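PDB 3ZXN: anti-sigma-factor antagonist (STAS) domain protein from Moorella thermoacetica, which probably serves as the RsbS scaffold component of the bacterial stressosome, a signalling assembly adapted here to control secondary messenger signalling. Local coordinates for residues V5-V10 and W14-E19; E32-N37 and L46-S51; F78-I83 and I89-M94. The protein carries 1 engineered substitution. All coordinates share one frame; numbering follows the deposited sequence.

Interaction 1: V5-V10 and W14-E19; sequences VPILKV and WVVAIE
Leu8 O is held by two groups of Trp14-Val15: Val15 N donates to it at 2.8 Å, nearly straight (166°), and Trp14 CA lies 3.4 Å from Leu8 O in a CA-H...O contact. Val15 N comes from above the carbonyl plane, 37° out of it, whereas the return bond, from Leu8 N to Val15 O at 2.9 Å, lies in the carbonyl plane. Together these two bonds make Leu8 and Val15 a hydrogen-bonded antiparallel pair. One residue on, in the non-hydrogen-bonded pair, Lys9 runs its extended chain across Trp14. Its CE sits over one face of the indole, 3.9 Å from the centroid of the six-membered ring, and NZ follows as an off-centre cation-pi partner at 4.3 Å before reaching Ala42 O, its hydrogen-bond acceptor. Ile7 CG2 meets the same indole obliquely, 3.9 Å from Trp14 CE3. With only an alanine at Trp14, the Lys9 chain is likely to lose the face it lies on, and Ile7 CG2 its neighbour. Towards the open end a water takes over from direct pairing, donating to Pro6 O and accepting from Ala17 N. Val10 CG2 touches Val15 CG2 on the face where Val15 also meets Leu107 and Leu111 of helix 107-118. These strands form the beta hairpin that opens the STAS domain, with 7-10 at the sheet edge.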
# COMPACT_ATOMS: atom_id res chain seq x y z
N VAL A 5 9.78 -9.14 -2.66
CA VAL A 5 9.26 -7.80 -2.88
C VAL A 5 10.07 -6.78 -2.08
O VAL A 5 10.01 -6.75 -0.85
CB VAL A 5 7.77 -7.69 -2.48
CG1 VAL A 5 7.25 -6.27 -2.70
CG2 VAL A 5 6.94 -8.70 -3.25
N PRO A 6 10.84 -5.93 -2.78
CA PRO A 6 11.67 -4.94 -2.10
C PRO A 6 10.83 -3.94 -1.32
O PRO A 6 9.81 -3.45 -1.79
CB PRO A 6 12.39 -4.23 -3.26
CG PRO A 6 12.38 -5.23 -4.38
CD PRO A 6 11.06 -5.92 -4.24
N ILE A 7 11.29 -3.63 -0.12
CA ILE A 7 10.67 -2.60 0.68
C ILE A 7 11.68 -1.48 0.84
O ILE A 7 12.68 -1.65 1.54
CB ILE A 7 10.27 -3.15 2.06
CG1 ILE A 7 9.27 -4.31 1.89
CG2 ILE A 7 9.73 -2.02 2.94
CD1 ILE A 7 8.99 -5.10 3.17
N LEU A 8 11.42 -0.35 0.19
CA LEU A 8 12.35 0.78 0.21
C LEU A 8 11.98 1.81 1.29
O LEU A 8 10.84 1.90 1.71
CB LEU A 8 12.34 1.49 -1.16
CG LEU A 8 12.42 0.60 -2.41
CD1 LEU A 8 12.30 1.41 -3.71
CD2 LEU A 8 13.70 -0.23 -2.41
N LYS A 9 12.97 2.59 1.71
CA LYS A 9 12.70 3.72 2.58
C LYS A 9 13.29 4.97 1.95
O LYS A 9 14.48 5.00 1.61
CB LYS A 9 13.29 3.49 3.98
CG LYS A 9 12.66 4.38 5.06
CD LYS A 9 13.03 3.91 6.46
CE LYS A 9 12.01 4.43 7.48
NZ LYS A 9 12.37 4.06 8.88
N VAL A 10 12.47 5.99 1.75
CA VAL A 10 12.94 7.23 1.16
C VAL A 10 12.52 8.41 2.02
O VAL A 10 11.33 8.61 2.24
CB VAL A 10 12.39 7.46 -0.27
CG1 VAL A 10 13.09 8.68 -0.93
CG2 VAL A 10 12.57 6.22 -1.13
N TRP A 14 8.20 4.68 3.85
CA TRP A 14 8.26 3.35 3.29
C TRP A 14 7.66 3.42 1.91
O TRP A 14 6.61 4.04 1.73
CB TRP A 14 7.41 2.37 4.14
CG TRP A 14 7.86 2.29 5.59
CD1 TRP A 14 7.24 2.84 6.68
CD2 TRP A 14 9.02 1.63 6.08
NE1 TRP A 14 7.95 2.55 7.83
CE2 TRP A 14 9.04 1.80 7.49
CE3 TRP A 14 10.04 0.89 5.47
CZ2 TRP A 14 10.05 1.27 8.29
CZ3 TRP A 14 11.04 0.36 6.28
CH2 TRP A 14 11.04 0.55 7.67
N VAL A 15 8.32 2.79 0.94
CA VAL A 15 7.85 2.74 -0.44
C VAL A 15 7.91 1.31 -0.97
O VAL A 15 8.95 0.63 -0.88
CB VAL A 15 8.71 3.64 -1.39
CG1 VAL A 15 8.32 3.39 -2.82
CG2 VAL A 15 8.58 5.12 -1.03
N VAL A 16 6.79 0.84 -1.51
CA VAL A 16 6.66 -0.52 -2.00
C VAL A 16 5.93 -0.53 -3.34
O VAL A 16 4.92 0.15 -3.50
CB VAL A 16 5.83 -1.41 -1.02
CG1 VAL A 16 5.55 -2.78 -1.62
CG2 VAL A 16 6.53 -1.54 0.32
N ALA A 17 6.43 -1.29 -4.30
CA ALA A 17 5.67 -1.53 -5.52
C ALA A 17 5.43 -3.02 -5.68
O ALA A 17 6.37 -3.81 -5.70
CB ALA A 17 6.39 -0.97 -6.76
N ILE A 18 4.16 -3.39 -5.79
CA ILE A 18 3.79 -4.80 -5.90
C ILE A 18 3.72 -5.20 -7.37
O ILE A 18 2.95 -4.62 -8.14
CB ILE A 18 2.46 -5.07 -5.21
CG1 ILE A 18 2.58 -4.83 -3.70
CG2 ILE A 18 2.01 -6.51 -5.45
CD1 ILE A 18 1.26 -4.88 -2.97
N GLU A 19 4.52 -6.18 -7.76
CA GLU A 19 4.55 -6.66 -9.14
C GLU A 19 3.79 -7.98 -9.27
O GLU A 19 3.37 -8.57 -8.28
CB GLU A 19 6.00 -6.79 -9.62
CG GLU A 19 6.85 -5.51 -9.47
CD GLU A 19 6.60 -4.48 -10.58
OE1 GLU A 19 6.32 -4.90 -11.73
OE2 GLU A 19 6.68 -3.25 -10.30
O HOH W 1 9.09 -2.69 -4.19

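Interaction 2: E32-N37 and L46-S51; sequences EELLHN and LVIDIS
Leu34 of helix 25-38 points toward strand 45-49 and meets two of its side chains, Leu46 and Ile48, tip to tip. With CG anti to the backbone N (chi1 180°), both its methyls are carried to the strand. CD2 lies 3.9 Å from Ile48 CD1 and 4.1 Å from Leu46 CD2, while CD1 sits 4.1 Å from Leu46 CD1. All three residues are buried, and the contact is purely apolar. Ile67 of helix 58-74 touches each of them, so the two helices share this face of the sheet. Helix 25-38 links the neighbouring parallel strands 13-17 and 45-49 in the STAS fold and packs back on the second of them. Val47, between the two contact residues, turns its side chain to the other face of the sheet, where Leu107 and Leu111 of helix 107-118 lie. Further along, the strand gives way to an Asx turn: Asp49 OD1 accepts from Ser51 N at 2.8 Å, from above the carboxylate plane, and from Ser51 OG at 2.7 Å on its syn lone pair. Asp49 OD2 is hydrogen-bonded to Thr81 OG1, so both oxygens are occupied and the carboxylate's rotation is probably fixed.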
# COMPACT_ATOMS: atom_id res chain seq x y z
N GLU A 32 3.85 -10.02 5.68
CA GLU A 32 4.54 -10.29 6.93
C GLU A 32 5.80 -9.45 7.11
O GLU A 32 6.02 -8.87 8.17
CB GLU A 32 4.87 -11.78 7.06
CG GLU A 32 3.64 -12.65 7.30
CD GLU A 32 3.96 -14.14 7.30
OE1 GLU A 32 5.06 -14.52 6.87
OE2 GLU A 32 3.08 -14.92 7.74
N GLU A 33 6.62 -9.38 6.06
CA GLU A 33 7.84 -8.58 6.13
C GLU A 33 7.52 -7.09 6.25
O GLU A 33 8.19 -6.36 7.00
CB GLU A 33 8.74 -8.84 4.92
CG GLU A 33 10.02 -8.01 4.93
CD GLU A 33 10.92 -8.24 3.71
OE1 GLU A 33 10.51 -8.96 2.78
OE2 GLU A 33 12.05 -7.69 3.70
N LEU A 34 6.52 -6.63 5.51
CA LEU A 34 6.15 -5.21 5.56
C LEU A 34 5.71 -4.86 6.98
O LEU A 34 6.18 -3.88 7.56
CB LEU A 34 5.02 -4.90 4.57
CG LEU A 34 4.58 -3.42 4.56
CD1 LEU A 34 5.69 -2.49 4.05
CD2 LEU A 34 3.30 -3.22 3.75
N LEU A 35 4.81 -5.67 7.53
CA LEU A 35 4.30 -5.39 8.86
C LEU A 35 5.42 -5.42 9.88
O LEU A 35 5.44 -4.61 10.78
CB LEU A 35 3.17 -6.37 9.25
CG LEU A 35 1.91 -6.29 8.37
CD1 LEU A 35 0.88 -7.37 8.72
CD2 LEU A 35 1.28 -4.90 8.45
N HIS A 36 6.36 -6.35 9.73
CA HIS A 36 7.49 -6.38 10.63
C HIS A 36 8.27 -5.07 10.53
O HIS A 36 8.62 -4.45 11.54
CB HIS A 36 8.40 -7.58 10.34
CG HIS A 36 9.69 -7.56 11.10
ND1 HIS A 36 9.78 -7.95 12.42
CD2 HIS A 36 10.93 -7.17 10.74
CE1 HIS A 36 11.03 -7.81 12.84
NE2 HIS A 36 11.75 -7.33 11.84
N ASN A 37 8.54 -4.64 9.30
CA ASN A 37 9.30 -3.40 9.10
C ASN A 37 8.62 -2.17 9.69
O ASN A 37 9.25 -1.39 10.40
CB ASN A 37 9.62 -3.17 7.61
CG ASN A 37 10.52 -4.26 7.03
OD1 ASN A 37 10.20 -4.88 6.02
ND2 ASN A 37 11.63 -4.52 7.70
N LEU A 46 3.63 5.39 4.54
CA LEU A 46 3.75 4.21 3.72
C LEU A 46 3.04 4.45 2.39
O LEU A 46 1.89 4.87 2.36
CB LEU A 46 3.13 3.00 4.46
CG LEU A 46 2.90 1.72 3.65
CD1 LEU A 46 4.21 1.21 3.12
CD2 LEU A 46 2.22 0.64 4.52
N VAL A 47 3.74 4.17 1.30
CA VAL A 47 3.16 4.24 -0.05
C VAL A 47 3.27 2.88 -0.70
O VAL A 47 4.35 2.29 -0.76
CB VAL A 47 3.92 5.23 -0.97
CG1 VAL A 47 3.15 5.39 -2.30
CG2 VAL A 47 4.12 6.57 -0.29
N ILE A 48 2.14 2.35 -1.19
CA ILE A 48 2.17 1.08 -1.88
C ILE A 48 1.56 1.22 -3.26
O ILE A 48 0.42 1.66 -3.39
CB ILE A 48 1.39 -0.02 -1.14
CG1 ILE A 48 2.00 -0.29 0.24
CG2 ILE A 48 1.37 -1.28 -1.99
CD1 ILE A 48 1.23 -1.41 1.05
N ASP A 49 2.31 0.85 -4.30
CA ASP A 49 1.83 0.98 -5.67
C ASP A 49 1.47 -0.38 -6.24
O ASP A 49 2.24 -1.33 -6.14
CB ASP A 49 2.88 1.66 -6.57
CG ASP A 49 2.37 1.87 -7.99
OD1 ASP A 49 2.42 0.91 -8.79
OD2 ASP A 49 1.92 2.99 -8.30
N ILE A 50 0.31 -0.45 -6.88
CA ILE A 50 -0.15 -1.71 -7.47
C ILE A 50 -0.38 -1.65 -8.98
O ILE A 50 -1.07 -2.50 -9.53
CB ILE A 50 -1.44 -2.21 -6.77
CG1 ILE A 50 -2.56 -1.16 -6.87
CG2 ILE A 50 -1.13 -2.51 -5.32
CD1 ILE A 50 -3.97 -1.68 -6.46
N SER A 51 0.23 -0.67 -9.65
CA SER A 51 -0.00 -0.47 -11.09
C SER A 51 0.37 -1.69 -11.94
O SER A 51 -0.20 -1.90 -13.02
CB SER A 51 0.74 0.78 -11.60
OG SER A 51 2.13 0.65 -11.43

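Interaction 3: F78-I83 and I89-M94; sequences FVLTGI and ITLTEM
Leu91 reaches from helix 85-93 to Leu80 and Ile83, at the end of strand 78-81 and just beyond it. This is the helix of a beta-alpha-beta unit of the STAS domain, which goes on to strand 102-104, the outermost on this side of the sheet. At CB the Leu91 side chain already points toward the strand, but neither CB nor CG comes within 4.5 Å of segment 78-83. CG is turned anti to the carbonyl carbon (chi1 -68°), and with chi2 at 170° CD1 prolongs the chain away from the helix, so that this one methyl makes the whole contact. It lies 4.2 Å from Ile83 CG2 and, at the longer distance of 4.4 Å, from Leu80 CD2. The two partners approach it from directions about a right angle apart. CD2, the other branch, keeps clear of this strand; Thr61 of helix 58-74 and Val56 of the loop before it are further neighbours of Leu91. Behind the leucine the helix is nearing its end: Glu93 N still bonds Ile89 O at 3.0 Å, and Met94, the first residue to leave helical geometry, gives its N to Thr90 O, also 3.0 Å away.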
# COMPACT_ATOMS: atom_id res chain seq x y z
N PHE A 78 -0.97 6.34 5.14
CA PHE A 78 -0.88 5.30 4.13
C PHE A 78 -1.57 5.75 2.85
O PHE A 78 -2.70 6.21 2.90
CB PHE A 78 -1.57 4.02 4.67
CG PHE A 78 -1.75 2.93 3.64
CD1 PHE A 78 -0.67 2.46 2.91
CD2 PHE A 78 -2.99 2.35 3.44
CE1 PHE A 78 -0.84 1.44 1.97
CE2 PHE A 78 -3.15 1.32 2.51
CZ PHE A 78 -2.07 0.87 1.77
N VAL A 79 -0.89 5.64 1.71
CA VAL A 79 -1.50 5.94 0.42
C VAL A 79 -1.30 4.77 -0.55
O VAL A 79 -0.22 4.19 -0.64
CB VAL A 79 -0.99 7.30 -0.17
CG1 VAL A 79 0.50 7.26 -0.42
CG2 VAL A 79 -1.76 7.67 -1.44
N LEU A 80 -2.38 4.41 -1.25
CA LEU A 80 -2.37 3.34 -2.23
C LEU A 80 -2.37 4.00 -3.61
O LEU A 80 -3.16 4.92 -3.83
CB LEU A 80 -3.62 2.47 -2.08
CG LEU A 80 -3.73 1.23 -2.97
CD1 LEU A 80 -2.66 0.19 -2.60
CD2 LEU A 80 -5.13 0.61 -2.89
N THR A 81 -1.49 3.55 -4.50
CA THR A 81 -1.29 4.23 -5.78
C THR A 81 -1.32 3.28 -6.98
O THR A 81 -1.13 2.07 -6.82
CB THR A 81 0.05 5.07 -5.81
OG1 THR A 81 1.18 4.19 -5.84
CG2 THR A 81 0.17 5.99 -4.60
N GLY A 82 -1.56 3.84 -8.17
CA GLY A 82 -1.54 3.08 -9.42
C GLY A 82 -2.77 2.20 -9.60
O GLY A 82 -2.64 1.03 -9.95
N ILE A 83 -3.95 2.76 -9.37
CA ILE A 83 -5.21 2.02 -9.40
C ILE A 83 -6.07 2.39 -10.63
O ILE A 83 -6.73 3.43 -10.65
CB ILE A 83 -6.07 2.32 -8.17
CG1 ILE A 83 -5.26 2.09 -6.88
CG2 ILE A 83 -7.35 1.48 -8.19
CD1 ILE A 83 -5.93 2.65 -5.65
N ILE A 89 -12.90 -0.81 -9.21
CA ILE A 89 -14.19 -1.49 -9.11
C ILE A 89 -14.07 -2.78 -8.30
O ILE A 89 -14.84 -3.02 -7.37
CB ILE A 89 -14.75 -1.84 -10.52
CG1 ILE A 89 -15.02 -0.58 -11.33
CG2 ILE A 89 -16.01 -2.66 -10.39
CD1 ILE A 89 -15.92 0.40 -10.63
N THR A 90 -13.09 -3.60 -8.66
CA THR A 90 -12.88 -4.88 -8.01
C THR A 90 -12.54 -4.73 -6.53
O THR A 90 -13.15 -5.38 -5.68
CB THR A 90 -11.75 -5.65 -8.69
OG1 THR A 90 -12.06 -5.80 -10.08
CG2 THR A 90 -11.59 -7.03 -8.04
N LEU A 91 -11.56 -3.88 -6.22
CA LEU A 91 -11.18 -3.64 -4.83
C LEU A 91 -12.36 -3.25 -3.94
O LEU A 91 -12.52 -3.75 -2.82
CB LEU A 91 -10.10 -2.55 -4.75
CG LEU A 91 -8.73 -2.93 -5.33
CD1 LEU A 91 -7.79 -1.71 -5.45
CD2 LEU A 91 -8.10 -4.04 -4.49
N THR A 92 -13.17 -2.32 -4.44
CA THR A 92 -14.33 -1.83 -3.70
C THR A 92 -15.36 -2.96 -3.51
O THR A 92 -15.99 -3.05 -2.47
CB THR A 92 -14.97 -0.64 -4.44
OG1 THR A 92 -14.06 0.47 -4.45
CG2 THR A 92 -16.26 -0.20 -3.76
N GLU A 93 -15.50 -3.81 -4.52
CA GLU A 93 -16.46 -4.90 -4.47
C GLU A 93 -16.02 -5.96 -3.48
O GLU A 93 -16.83 -6.68 -2.92
CB GLU A 93 -16.65 -5.53 -5.85
CG GLU A 93 -17.50 -4.69 -6.79
CD GLU A 93 -17.58 -5.28 -8.19
OE1 GLU A 93 -16.81 -6.21 -8.49
OE2 GLU A 93 -18.42 -4.80 -8.98
N MET A 94 -14.71 -6.03 -3.25
CA MET A 94 -14.18 -7.01 -2.31
C MET A 94 -14.00 -6.45 -0.89
O MET A 94 -13.44 -7.12 -0.03
CB MET A 94 -12.87 -7.61 -2.86
CG MET A 94 -13.09 -8.45 -4.12
SD MET A 94 -11.57 -8.91 -5.01
CE MET A 94 -12.24 -10.04 -6.23

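All three contacts reach one mixed sheet. Interaction 1 joins two of its strands at the edge, is partly buried, and mixes backbone bonds, a water and a cation-pi pair. Interactions 2 and 3 instead press a helix against the sheet; both are buried and rely on methyl contacts, 2 deep near the middle of the chain and 3 farther out. Interaction 2 is the bridge: Val16 O and Asp49 N, 2.8 Å apart, probably bond its strand to 14-19, and Ile50 N probably bonds Thr81 O, 2.9 Å away, joining it to 78-83. Interactions 1 and 3, with centres about 17 Å apart, lie on opposite sides of the chain's centre and do not touch.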